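Triacylglycerol lipase (Yarrowia lipolytica, PDB 3O0D) probably hydrolyses the ester bonds of triacylglycerols, as an extracellular, glycosylated lipase of the alpha/beta-hydrolase fold. Local coordinates at residues A73-H76 and I81-V84; K39-G44 and S69-V74; Y21-N26 and C47-N52; Y15-K20 and K221-T226. One frame throughout, in Å; residues are numbered along the deposited sequence.

Interaction 1: A73-H76 and I81-V84; sequences AVDH and IYLV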
loop_
_atom_site.group_PDB
_atom_site.type_symbol
_atom_site.label_atom_id
_atom_site.label_comp_id
_atom_site.label_asym_id
_atom_site.label_seq_id
_atom_site.Cartn_x
_atom_site.Cartn_y
_atom_site.Cartn_z
ATOM N N ALA A 73 4.232 14.672 2.728
ATOM C CA ALA A 73 5.392 15.488 2.305
ATOM C C ALA A 73 5.155 15.975 0.864
ATOM O O ALA A 73 4.266 15.452 0.178
ATOM C CB ALA A 73 6.655 14.594 2.299
ATOM N N VAL A 74 5.960 16.969 0.440
ATOM C CA VAL A 74 5.847 17.532 -0.939
ATOM C C VAL A 74 7.253 17.399 -1.568
ATOM O O VAL A 74 8.238 17.859 -0.993
ATOM C CB VAL A 74 5.461 18.998 -0.879
ATOM C CG1 VAL A 74 5.415 19.542 -2.353
ATOM C CG2 VAL A 74 4.050 19.112 -0.256
ATOM N N ASP A 75 7.300 16.812 -2.764
ATOM C CA ASP A 75 8.610 16.581 -3.463
ATOM C C ASP A 75 8.486 17.577 -4.671
ATOM O O ASP A 75 7.723 17.360 -5.632
ATOM C CB ASP A 75 8.647 15.187 -3.952
ATOM C CG ASP A 75 9.991 14.829 -4.617
ATOM O OD1 ASP A 75 10.589 15.758 -5.203
ATOM O OD2 ASP A 75 10.405 13.648 -4.567
ATOM N N HIS A 76 9.238 18.648 -4.527
ATOM C CA HIS A 76 9.327 19.708 -5.543
ATOM C C HIS A 76 10.196 19.251 -6.685
ATOM O O HIS A 76 10.200 19.934 -7.747
ATOM C CB HIS A 76 9.955 20.923 -4.867
ATOM C CG HIS A 76 9.099 21.503 -3.784
ATOM N ND1 HIS A 76 7.879 22.099 -4.050
ATOM C CD2 HIS A 76 9.236 21.512 -2.442
ATOM C CE1 HIS A 76 7.310 22.474 -2.908
ATOM N NE2 HIS A 76 8.130 22.156 -1.920
ATOM N N ILE A 81 2.965 15.072 -4.308
ATOM C CA ILE A 81 2.604 15.152 -2.856
ATOM C C ILE A 81 2.562 13.671 -2.426
ATOM O O ILE A 81 1.891 12.840 -3.048
ATOM C CB ILE A 81 1.179 15.744 -2.726
ATOM C CG1 ILE A 81 1.229 17.214 -3.183
ATOM C CG2 ILE A 81 0.757 15.651 -1.184
ATOM C CD1 ILE A 81 -0.239 17.855 -3.474
ATOM N N TYR A 82 3.262 13.393 -1.329
ATOM C CA TYR A 82 3.302 11.988 -0.822
ATOM C C TYR A 82 2.477 11.855 0.465
ATOM O O TYR A 82 2.674 12.675 1.317
ATOM C CB TYR A 82 4.712 11.669 -0.416
ATOM C CG TYR A 82 5.731 11.677 -1.523
ATOM C CD1 TYR A 82 5.401 11.214 -2.776
ATOM C CD2 TYR A 82 7.002 12.073 -1.241
ATOM C CE1 TYR A 82 6.398 11.225 -3.817
ATOM C CE2 TYR A 82 8.028 12.122 -2.296
ATOM C CZ TYR A 82 7.649 11.646 -3.529
ATOM O OH TYR A 82 8.553 11.652 -4.570
ATOM N N LEU A 83 1.572 10.887 0.495
ATOM C CA LEU A 83 0.961 10.503 1.768
ATOM C C LEU A 83 1.482 9.041 2.037
ATOM O O LEU A 83 1.297 8.180 1.225
ATOM C CB LEU A 83 -0.547 10.459 1.594
ATOM C CG LEU A 83 -1.252 9.913 2.883
ATOM C CD1 LEU A 83 -0.883 10.728 4.112
ATOM C CD2 LEU A 83 -2.767 9.992 2.608
ATOM N N VAL A 84 2.118 8.881 3.218
ATOM C CA VAL A 84 2.748 7.588 3.501
ATOM C C VAL A 84 2.158 7.155 4.840
ATOM O O VAL A 84 2.073 7.961 5.768
ATOM C CB VAL A 84 4.212 7.794 3.698
ATOM C CG1 VAL A 84 4.917 6.476 4.245
ATOM C CG2 VAL A 84 4.898 8.185 2.303
#
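The hydroxyl of Y82 has three groups round it: its OH donates to D75 OD2 at 2.7 Å, Q80 OE1 is a second acceptor that would have to compete for the same hydrogen, and S78 OG makes a weak bond. OD2 is met on its anti side, about 30° out of the carboxylate plane, and the carboxylate stands almost upright to the phenol ring, with 82° between the planes. With CG turned anti to the backbone N (chi1 -177°), D75 lays its CB alongside the ring, 3.5 Å from Y82 CE2, and carries the carboxylate on to the hydroxyl. OD1 accepts S78 N and, weakly, A77 N, so both oxygens are held and the group can hardly turn; these donors are likely to stabilise a negative charge on the buried aspartate. All this closes the end of a beta hairpin, strands 68-75 and 80-87, antiparallel neighbours in the central sheet of the alpha/beta-hydrolase fold. A73 and Y82 form a hydrogen-bonded pair of it, A73 N to Y82 O at 2.9 Å and Y82 N to A73 O at 2.7 Å. The same A73 O receives a CA-H...O contact from I81 CA at 3.5 Å. On the face shared with D75, the methyl of A73 lies obliquely beside the Y82 ring, CB to CD2 4.4 Å. V74 and I81, the next, non-hydrogen-bonded pair, project to the other face, where V74 CG2 comes to 4.5 Å from I81 CG1 and both side chains pack on V147 of helix 127-150.

Interaction 2: K39-G44 and S69-V74; sequences KPFNCG and SGYLAV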
loop_
_atom_site.group_PDB
_atom_site.type_symbol
_atom_site.label_atom_id
_atom_site.label_comp_id
_atom_site.label_asym_id
_atom_site.label_seq_id
_atom_site.Cartn_x
_atom_site.Cartn_y
_atom_site.Cartn_z
ATOM N N LYS A 39 12.796 18.276 9.759
ATOM C CA LYS A 39 12.604 19.183 8.576
ATOM C C LYS A 39 14.008 19.571 8.068
ATOM O O LYS A 39 14.968 19.760 8.858
ATOM C CB LYS A 39 11.675 20.405 8.942
ATOM C CG LYS A 39 10.118 20.039 9.096
ATOM C CD LYS A 39 9.252 21.174 9.727
ATOM C CE LYS A 39 7.729 21.032 9.457
ATOM N NZ LYS A 39 7.086 19.887 10.191
ATOM N N PRO A 40 14.186 19.684 6.722
ATOM C CA PRO A 40 13.139 19.525 5.750
ATOM C C PRO A 40 12.746 18.135 5.597
ATOM O O PRO A 40 11.555 17.878 5.573
ATOM C CB PRO A 40 13.782 20.040 4.417
ATOM C CG PRO A 40 14.986 20.658 4.780
ATOM C CD PRO A 40 15.457 20.059 6.085
ATOM N N PHE A 41 13.692 17.219 5.457
ATOM C CA PHE A 41 13.351 15.818 5.264
ATOM C C PHE A 41 14.573 14.973 5.550
ATOM O O PHE A 41 15.171 14.396 4.643
ATOM C CB PHE A 41 12.863 15.574 3.835
ATOM C CG PHE A 41 12.107 14.287 3.664
ATOM C CD1 PHE A 41 10.939 14.054 4.371
ATOM C CD2 PHE A 41 12.564 13.309 2.796
ATOM C CE1 PHE A 41 10.242 12.872 4.215
ATOM C CE2 PHE A 41 11.871 12.125 2.637
ATOM C CZ PHE A 41 10.709 11.905 3.347
ATOM N N ASN A 42 14.951 14.915 6.821
ATOM C CA ASN A 42 16.198 14.253 7.194
ATOM C C ASN A 42 15.937 13.105 8.179
ATOM O O ASN A 42 15.242 13.318 9.184
ATOM C CB ASN A 42 17.097 15.299 7.900
ATOM C CG ASN A 42 17.434 16.470 7.002
ATOM O OD1 ASN A 42 17.584 16.297 5.814
ATOM N ND2 ASN A 42 17.497 17.662 7.565
ATOM N N CYS A 43 16.407 11.903 7.874
ATOM C CA CYS A 43 16.095 10.745 8.708
ATOM C C CYS A 43 17.055 9.613 8.401
ATOM O O CYS A 43 16.700 8.434 8.454
ATOM C CB CYS A 43 14.653 10.290 8.479
ATOM S SG CYS A 43 14.399 9.351 6.955
ATOM N N GLY A 44 18.282 9.994 8.076
ATOM C CA GLY A 44 19.335 9.051 7.707
ATOM C C GLY A 44 19.267 8.628 6.233
ATOM O O GLY A 44 18.817 9.403 5.344
ATOM N N SER A 69 0.050 5.669 11.595
ATOM C CA SER A 69 0.964 6.749 11.794
ATOM C C SER A 69 1.536 6.984 10.344
ATOM O O SER A 69 1.301 6.157 9.470
ATOM C CB SER A 69 2.139 6.377 12.652
ATOM O OG SER A 69 1.668 6.096 14.028
ATOM N N GLY A 70 2.249 8.072 10.199
ATOM C CA GLY A 70 2.759 8.305 8.777
ATOM C C GLY A 70 2.998 9.776 8.618
ATOM O O GLY A 70 3.215 10.553 9.557
ATOM N N TYR A 71 3.145 10.178 7.329
ATOM C CA TYR A 71 3.522 11.597 7.140
ATOM C C TYR A 71 3.025 12.055 5.748
ATOM O O TYR A 71 2.635 11.261 4.885
ATOM C CB TYR A 71 5.054 11.843 7.194
ATOM C CG TYR A 71 5.837 11.042 6.101
ATOM C CD1 TYR A 71 6.157 11.642 4.834
ATOM C CD2 TYR A 71 6.339 9.787 6.359
ATOM C CE1 TYR A 71 6.867 10.926 3.871
ATOM C CE2 TYR A 71 7.071 9.045 5.373
ATOM C CZ TYR A 71 7.336 9.670 4.163
ATOM O OH TYR A 71 8.071 8.972 3.222
ATOM N N LEU A 72 2.972 13.369 5.639
ATOM C CA LEU A 72 2.586 14.019 4.415
ATOM C C LEU A 72 3.799 14.800 4.029
ATOM O O LEU A 72 4.355 15.617 4.797
ATOM C CB LEU A 72 1.385 14.949 4.728
ATOM C CG LEU A 72 0.809 15.807 3.597
ATOM C CD1 LEU A 72 0.366 15.031 2.371
ATOM C CD2 LEU A 72 -0.346 16.679 4.209
ATOM N N ALA A 73 4.232 14.672 2.728
ATOM C CA ALA A 73 5.392 15.488 2.305
ATOM C C ALA A 73 5.155 15.975 0.864
ATOM O O ALA A 73 4.266 15.452 0.178
ATOM C CB ALA A 73 6.655 14.594 2.299
ATOM N N VAL A 74 5.960 16.969 0.440
ATOM C CA VAL A 74 5.847 17.532 -0.939
ATOM C C VAL A 74 7.253 17.399 -1.568
ATOM O O VAL A 74 8.238 17.859 -0.993
ATOM C CB VAL A 74 5.461 18.998 -0.879
ATOM C CG1 VAL A 74 5.415 19.542 -2.353
ATOM C CG2 VAL A 74 4.050 19.112 -0.256
#
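F41 carries this contact for the loop 39-44, reaching Y71 and A73 on strand 68-75. The cis peptide bond before P40 leads into it, and its CG, anti to the backbone N (chi1 -162°), sends the ring inward. One corner of that ring does the touching: F41 CE1 lies 3.9 Å from Y71 CE1, and F41 CZ is equally far from Y71 OH. Both tyrosine atoms sit at the edge of the phenylalanine, close to its plane. The two planes meet at 56° with centroids 5.8 Å apart, an oblique pair. F41 lies against the sheet of the hydrolase fold near its margin, where it also packs on V53 of the outermost strand 53-60. A73 CB follows at 4.4 Å from F41 CE1 and lies in plane at the edge of the Y71 ring. In Y71, a CG held between the backbone N and the carbonyl carbon (chi1 60°) points the ring at the loop, with its OH hydrogen-bonded to L24 O of helix 12-27. A leucine in place of Y71 would probably leave L24 O without this mate and open a gap at the edge of F41. Farther along the loop, C43 is bound by disulfide to C47.

Interaction 3: Y21-N26 and C47-N52; sequences YARLAN and CAHFPN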
loop_
_atom_site.group_PDB
_atom_site.type_symbol
_atom_site.label_atom_id
_atom_site.label_comp_id
_atom_site.label_asym_id
_atom_site.label_seq_id
_atom_site.Cartn_x
_atom_site.Cartn_y
_atom_site.Cartn_z
ATOM N N TYR A 21 9.206 3.924 -4.048
ATOM C CA TYR A 21 8.004 3.880 -3.141
ATOM C C TYR A 21 8.387 2.954 -1.959
ATOM O O TYR A 21 8.020 3.227 -0.758
ATOM C CB TYR A 21 6.657 3.550 -3.845
ATOM C CG TYR A 21 6.342 4.751 -4.700
ATOM C CD1 TYR A 21 5.796 5.911 -4.120
ATOM C CD2 TYR A 21 6.716 4.767 -6.029
ATOM C CE1 TYR A 21 5.613 7.032 -4.829
ATOM C CE2 TYR A 21 6.522 5.949 -6.764
ATOM C CZ TYR A 21 5.989 7.049 -6.137
ATOM O OH TYR A 21 5.802 8.203 -6.851
ATOM N N ALA A 22 9.197 1.943 -2.197
ATOM C CA ALA A 22 9.603 1.197 -1.027
ATOM C C ALA A 22 10.355 2.043 -0.021
ATOM O O ALA A 22 10.223 1.869 1.191
ATOM C CB ALA A 22 10.498 -0.070 -1.444
ATOM N N ARG A 23 11.218 2.921 -0.503
ATOM C CA ARG A 23 11.922 3.786 0.385
ATOM C C ARG A 23 10.989 4.775 1.119
ATOM O O ARG A 23 11.142 4.977 2.248
ATOM C CB ARG A 23 13.004 4.611 -0.302
ATOM C CG ARG A 23 14.102 3.856 -1.011
ATOM C CD ARG A 23 15.201 4.838 -1.380
ATOM N NE ARG A 23 16.165 4.326 -2.315
ATOM C CZ ARG A 23 17.172 3.547 -2.007
ATOM N NH1 ARG A 23 17.401 3.170 -0.780
ATOM N NH2 ARG A 23 17.971 3.172 -2.961
ATOM N N LEU A 24 10.064 5.380 0.416
ATOM C CA LEU A 24 9.155 6.328 1.044
ATOM C C LEU A 24 8.353 5.590 2.146
ATOM O O LEU A 24 8.095 6.197 3.224
ATOM C CB LEU A 24 8.178 6.940 0.044
ATOM C CG LEU A 24 8.967 7.975 -0.789
ATOM C CD1 LEU A 24 8.066 8.294 -2.061
ATOM C CD2 LEU A 24 9.431 9.329 -0.091
ATOM N N ALA A 25 7.885 4.402 1.809
ATOM C CA ALA A 25 7.152 3.585 2.869
ATOM C C ALA A 25 8.000 3.320 4.044
ATOM O O ALA A 25 7.493 3.375 5.208
ATOM C CB ALA A 25 6.719 2.282 2.264
ATOM N N ASN A 26 9.274 2.997 3.849
ATOM C CA ASN A 26 10.243 2.756 4.980
ATOM C C ASN A 26 10.367 3.924 5.861
ATOM O O ASN A 26 10.348 3.784 7.092
ATOM C CB ASN A 26 11.579 2.256 4.339
ATOM C CG ASN A 26 12.777 2.423 5.214
ATOM O OD1 ASN A 26 12.983 3.452 5.840
ATOM N ND2 ASN A 26 13.667 1.418 5.165
ATOM N N CYS A 47 15.867 8.965 3.709
ATOM C CA CYS A 47 15.430 10.325 3.388
ATOM C C CYS A 47 16.494 10.988 2.497
ATOM O O CYS A 47 16.120 11.919 1.726
ATOM C CB CYS A 47 15.358 11.164 4.603
ATOM S SG CYS A 47 13.817 10.780 5.552
ATOM N N ALA A 48 17.784 10.573 2.645
ATOM C CA ALA A 48 18.863 11.206 1.847
ATOM C C ALA A 48 18.695 11.002 0.342
ATOM O O ALA A 48 19.295 11.805 -0.414
ATOM C CB ALA A 48 20.266 10.713 2.241
ATOM N N HIS A 49 17.891 10.074 -0.073
ATOM C CA HIS A 49 17.603 9.881 -1.529
ATOM C C HIS A 49 16.538 10.791 -2.082
ATOM O O HIS A 49 16.146 10.629 -3.276
ATOM C CB HIS A 49 17.111 8.422 -1.781
ATOM C CG HIS A 49 18.197 7.417 -1.708
ATOM N ND1 HIS A 49 18.675 6.875 -0.534
ATOM C CD2 HIS A 49 18.897 6.831 -2.716
ATOM C CE1 HIS A 49 19.663 6.037 -0.806
ATOM N NE2 HIS A 49 19.785 5.961 -2.120
ATOM N N PHE A 50 16.089 11.812 -1.272
ATOM C CA PHE A 50 14.967 12.638 -1.701
ATOM C C PHE A 50 15.251 14.148 -1.643
ATOM O O PHE A 50 14.698 14.907 -0.773
ATOM C CB PHE A 50 13.774 12.319 -0.789
ATOM C CG PHE A 50 13.197 11.005 -1.132
ATOM C CD1 PHE A 50 12.458 10.838 -2.263
ATOM C CD2 PHE A 50 13.647 9.871 -0.399
ATOM C CE1 PHE A 50 11.940 9.568 -2.652
ATOM C CE2 PHE A 50 13.253 8.568 -0.787
ATOM C CZ PHE A 50 12.397 8.402 -1.894
ATOM N N PRO A 51 16.072 14.660 -2.563
ATOM C CA PRO A 51 16.382 16.103 -2.557
ATOM C C PRO A 51 15.079 16.857 -2.928
ATOM O O PRO A 51 14.250 16.430 -3.747
ATOM C CB PRO A 51 17.427 16.288 -3.713
ATOM C CG PRO A 51 17.174 15.016 -4.620
ATOM C CD PRO A 51 16.743 13.882 -3.662
ATOM N N ASN A 52 14.994 18.051 -2.384
ATOM C CA ASN A 52 13.848 18.956 -2.630
ATOM C C ASN A 52 12.537 18.457 -2.143
ATOM O O ASN A 52 11.471 18.802 -2.656
ATOM C CB ASN A 52 13.781 19.312 -4.131
ATOM C CG ASN A 52 13.527 20.785 -4.342
ATOM O OD1 ASN A 52 13.101 21.541 -3.462
ATOM N ND2 ASN A 52 13.764 21.242 -5.663
#
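R23 and H49 lie flat on one another: guanidinium and imidazole planes are 9° apart, their centres 3.6 Å, with R23 CZ over the middle of the ring. R23, extended from CG to NE, reaches out to the imidazole, and its CD also lies over that face, a CH-pi contact 4.2 Å from the H49 centroid. R23 NH2 comes within 3.4 Å of H49 NE2, but from above the ring, at an angle too poor for a hydrogen bond. The second pair is apolar. L24 sets CD2 over a face of F50, 3.7 Å from the centroid, while R23 CB meets the edge of that ring 4.0 Å from F50 CE2. Polar and apolar layers thus fasten helix 12-27 to the loop that follows it, close to the disulfide C43-C47. Outside the stack, R23 NH1 bonds to Q46 OE1 and H49 ND1 to L45 O, so both flat groups are tethered at a rim. With an alanine at R23, H49 would probably lose the cover on this face and be freer to turn, and Q46 OE1 would lose its mate. A cationic guanidinium pressed on the imidazole is likely to favour a neutral H49, whose pi face can then accept the charge.

Interaction 4: Y15-K20 and K221-T226; sequences YNFFEK and KLYRIT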
loop_
_atom_site.group_PDB
_atom_site.type_symbol
_atom_site.label_atom_id
_atom_site.label_comp_id
_atom_site.label_asym_id
_atom_site.label_seq_id
_atom_site.Cartn_x
_atom_site.Cartn_y
_atom_site.Cartn_z
ATOM N N TYR A 15 11.909 -0.732 -12.242
ATOM C CA TYR A 15 12.435 -1.243 -10.980
ATOM C C TYR A 15 12.783 -0.042 -10.042
ATOM O O TYR A 15 12.459 -0.047 -8.855
ATOM C CB TYR A 15 13.776 -2.002 -11.291
ATOM C CG TYR A 15 14.472 -2.569 -10.068
ATOM C CD1 TYR A 15 14.487 -3.971 -9.895
ATOM C CD2 TYR A 15 15.214 -1.732 -9.178
ATOM C CE1 TYR A 15 15.163 -4.535 -8.807
ATOM C CE2 TYR A 15 15.929 -2.286 -8.065
ATOM C CZ TYR A 15 15.878 -3.674 -7.927
ATOM O OH TYR A 15 16.538 -4.153 -6.818
ATOM N N ASN A 16 13.391 1.058 -10.606
ATOM C CA ASN A 16 13.790 2.186 -9.775
ATOM C C ASN A 16 12.532 2.944 -9.187
ATOM O O ASN A 16 12.602 3.462 -8.032
ATOM C CB ASN A 16 14.579 3.212 -10.572
ATOM C CG ASN A 16 15.940 2.670 -11.018
ATOM O OD1 ASN A 16 16.406 1.672 -10.510
ATOM N ND2 ASN A 16 16.546 3.337 -12.027
ATOM N N PHE A 17 11.440 2.871 -9.947
ATOM C CA PHE A 17 10.194 3.467 -9.547
ATOM C C PHE A 17 9.611 2.677 -8.352
ATOM O O PHE A 17 9.262 3.275 -7.302
ATOM C CB PHE A 17 9.280 3.389 -10.743
ATOM C CG PHE A 17 7.797 3.597 -10.422
ATOM C CD1 PHE A 17 7.242 4.878 -10.254
ATOM C CD2 PHE A 17 6.994 2.481 -10.464
ATOM C CE1 PHE A 17 5.780 4.949 -10.087
ATOM C CE2 PHE A 17 5.623 2.546 -10.250
ATOM C CZ PHE A 17 5.045 3.790 -10.059
ATOM N N PHE A 18 9.619 1.357 -8.438
ATOM C CA PHE A 18 9.131 0.597 -7.287
ATOM C C PHE A 18 10.014 0.814 -6.064
ATOM O O PHE A 18 9.537 0.972 -4.984
ATOM C CB PHE A 18 9.035 -0.882 -7.627
ATOM C CG PHE A 18 8.036 -1.191 -8.722
ATOM C CD1 PHE A 18 6.747 -0.699 -8.675
ATOM C CD2 PHE A 18 8.365 -1.988 -9.782
ATOM C CE1 PHE A 18 5.857 -1.000 -9.642
ATOM C CE2 PHE A 18 7.453 -2.283 -10.760
ATOM C CZ PHE A 18 6.222 -1.779 -10.706
ATOM N N GLU A 19 11.315 0.792 -6.270
ATOM C CA GLU A 19 12.262 1.012 -5.149
ATOM C C GLU A 19 12.033 2.314 -4.483
ATOM O O GLU A 19 12.089 2.426 -3.256
ATOM C CB GLU A 19 13.689 0.855 -5.689
ATOM C CG GLU A 19 14.778 1.115 -4.641
ATOM C CD GLU A 19 16.192 0.957 -5.284
ATOM O OE1 GLU A 19 16.531 1.776 -6.164
ATOM O OE2 GLU A 19 16.863 -0.020 -4.883
ATOM N N LYS A 20 11.762 3.341 -5.296
ATOM C CA LYS A 20 11.421 4.639 -4.732
ATOM C C LYS A 20 10.283 4.614 -3.683
ATOM O O LYS A 20 10.494 5.188 -2.550
ATOM C CB LYS A 20 11.071 5.640 -5.868
ATOM C CG LYS A 20 10.489 6.931 -5.281
ATOM C CD LYS A 20 10.177 7.861 -6.509
ATOM C CE LYS A 20 9.340 9.038 -6.028
ATOM N NZ LYS A 20 9.048 9.985 -7.170
ATOM N N LYS A 221 -2.175 3.398 -12.351
ATOM C CA LYS A 221 -2.099 4.120 -11.137
ATOM C C LYS A 221 -2.180 3.199 -9.917
ATOM O O LYS A 221 -2.355 3.743 -8.823
ATOM C CB LYS A 221 -3.314 5.101 -11.038
ATOM C CG LYS A 221 -3.216 6.250 -12.128
ATOM C CD LYS A 221 -2.065 7.166 -11.816
ATOM C CE LYS A 221 -1.479 7.837 -13.138
ATOM N NZ LYS A 221 -2.383 8.812 -13.666
ATOM N N LEU A 222 -2.134 1.887 -10.151
ATOM C CA LEU A 222 -2.239 0.949 -8.976
ATOM C C LEU A 222 -1.203 -0.121 -9.098
ATOM O O LEU A 222 -1.205 -0.889 -10.082
ATOM C CB LEU A 222 -3.641 0.364 -8.852
ATOM C CG LEU A 222 -3.852 -0.634 -7.689
ATOM C CD1 LEU A 222 -3.508 -0.061 -6.360
ATOM C CD2 LEU A 222 -5.357 -0.956 -7.726
ATOM N N TYR A 223 -0.394 -0.241 -8.061
ATOM C CA TYR A 223 0.538 -1.413 -8.003
ATOM C C TYR A 223 0.523 -1.971 -6.571
ATOM O O TYR A 223 0.718 -1.203 -5.611
ATOM C CB TYR A 223 1.981 -0.937 -8.274
ATOM C CG TYR A 223 2.171 -0.233 -9.640
ATOM C CD1 TYR A 223 2.482 -1.020 -10.760
ATOM C CD2 TYR A 223 1.895 1.117 -9.766
ATOM C CE1 TYR A 223 2.613 -0.413 -12.055
ATOM C CE2 TYR A 223 2.033 1.705 -11.042
ATOM C CZ TYR A 223 2.410 0.918 -12.119
ATOM O OH TYR A 223 2.610 1.535 -13.354
ATOM N N ARG A 224 0.438 -3.288 -6.474
ATOM C CA ARG A 224 0.485 -4.038 -5.144
ATOM C C ARG A 224 1.773 -4.895 -5.169
ATOM O O ARG A 224 1.790 -5.973 -5.786
ATOM C CB ARG A 224 -0.666 -5.017 -5.009
ATOM C CG ARG A 224 -2.046 -4.247 -4.804
ATOM C CD ARG A 224 -3.093 -5.355 -4.229
ATOM N NE ARG A 224 -3.401 -6.429 -5.203
ATOM C CZ ARG A 224 -2.840 -7.674 -5.228
ATOM N NH1 ARG A 224 -1.914 -8.026 -4.313
ATOM N NH2 ARG A 224 -3.156 -8.571 -6.173
ATOM N N ILE A 225 2.797 -4.367 -4.518
ATOM C CA ILE A 225 4.087 -5.080 -4.478
ATOM C C ILE A 225 4.025 -6.164 -3.392
ATOM O O ILE A 225 3.630 -5.852 -2.280
ATOM C CB ILE A 225 5.255 -4.110 -4.197
ATOM C CG1 ILE A 225 5.289 -2.933 -5.229
ATOM C CG2 ILE A 225 6.594 -4.908 -4.317
ATOM C CD1 ILE A 225 6.376 -1.781 -4.938
ATOM N N THR A 226 4.462 -7.360 -3.779
ATOM C CA THR A 226 4.448 -8.537 -2.836
ATOM C C THR A 226 5.828 -9.168 -2.915
ATOM O O THR A 226 6.554 -8.929 -3.879
ATOM C CB THR A 226 3.382 -9.550 -3.272
ATOM O OG1 THR A 226 3.570 -9.975 -4.619
ATOM C CG2 THR A 226 1.917 -8.971 -3.231
#
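F18 presses the edge of its ring against Y223, CE1 coming to 3.6 Å from Y223 CD1, with the planes at 70° and the centroids 5.3 Å apart. The pair is an offset edge-to-face one, shifted toward the CD1 side of the tyrosine. F17 approaches the same face of Y223 over its other side: F17 CE2 is 3.8 Å from Y223 CE2, and at 74° between planes this is the plainer edge-to-face arrangement. One tyrosine face therefore receives two phenylalanine edges, side by side. Their torsions make this possible, since F17 holds CG anti to the backbone N (chi1 163°) whereas F18 holds it anti to the carbonyl carbon, and neighbouring residues of one helix end up pointing their rings at a common target. I225, two residues on from Y223 and turned toward the same helix, lies against the root of F18, its CD1 3.9 Å from F18 CB and equally far from F18 CD1. Around these residues F17 touches L183, F18 touches V248 and I225 touches V185, all on the adjoining strands; F17 also lies near a bound methylpentanediol, probably from the crystallisation liquor. Helix 15-20 passes steeply across strand 222-226, with 11.0 Å between the segment axes. This is an aromatic cluster on the helix-to-sheet interface of an alpha/beta-hydrolase, where an N-terminal helix lies across the central sheet.

In the fold
Interactions 1 and 2, with centres 8 Å apart, share A73 and V74 and are joined further along the hairpin by Y71 N and V84 O, probably hydrogen-bonded at 2.9 Å. Interaction 3 ties them to the N-terminal helix and the loop after it: Y82 CZ packs on L24 CD1 of the helix at 3.7 Å, and H76 N lies 2.9 Å from N52 O of the loop, a probable hydrogen bond. Helix 12-27 then runs from interaction 3 back to interaction 4, where F50 CZ meets K20 O at 3.8 Å. Interactions 2 and 4 stay apart, centres about 20 Å from each other, at different strands of one sheet. L24 lies near, without touching, the GxSxG pattern of a probable nucleophile elbow.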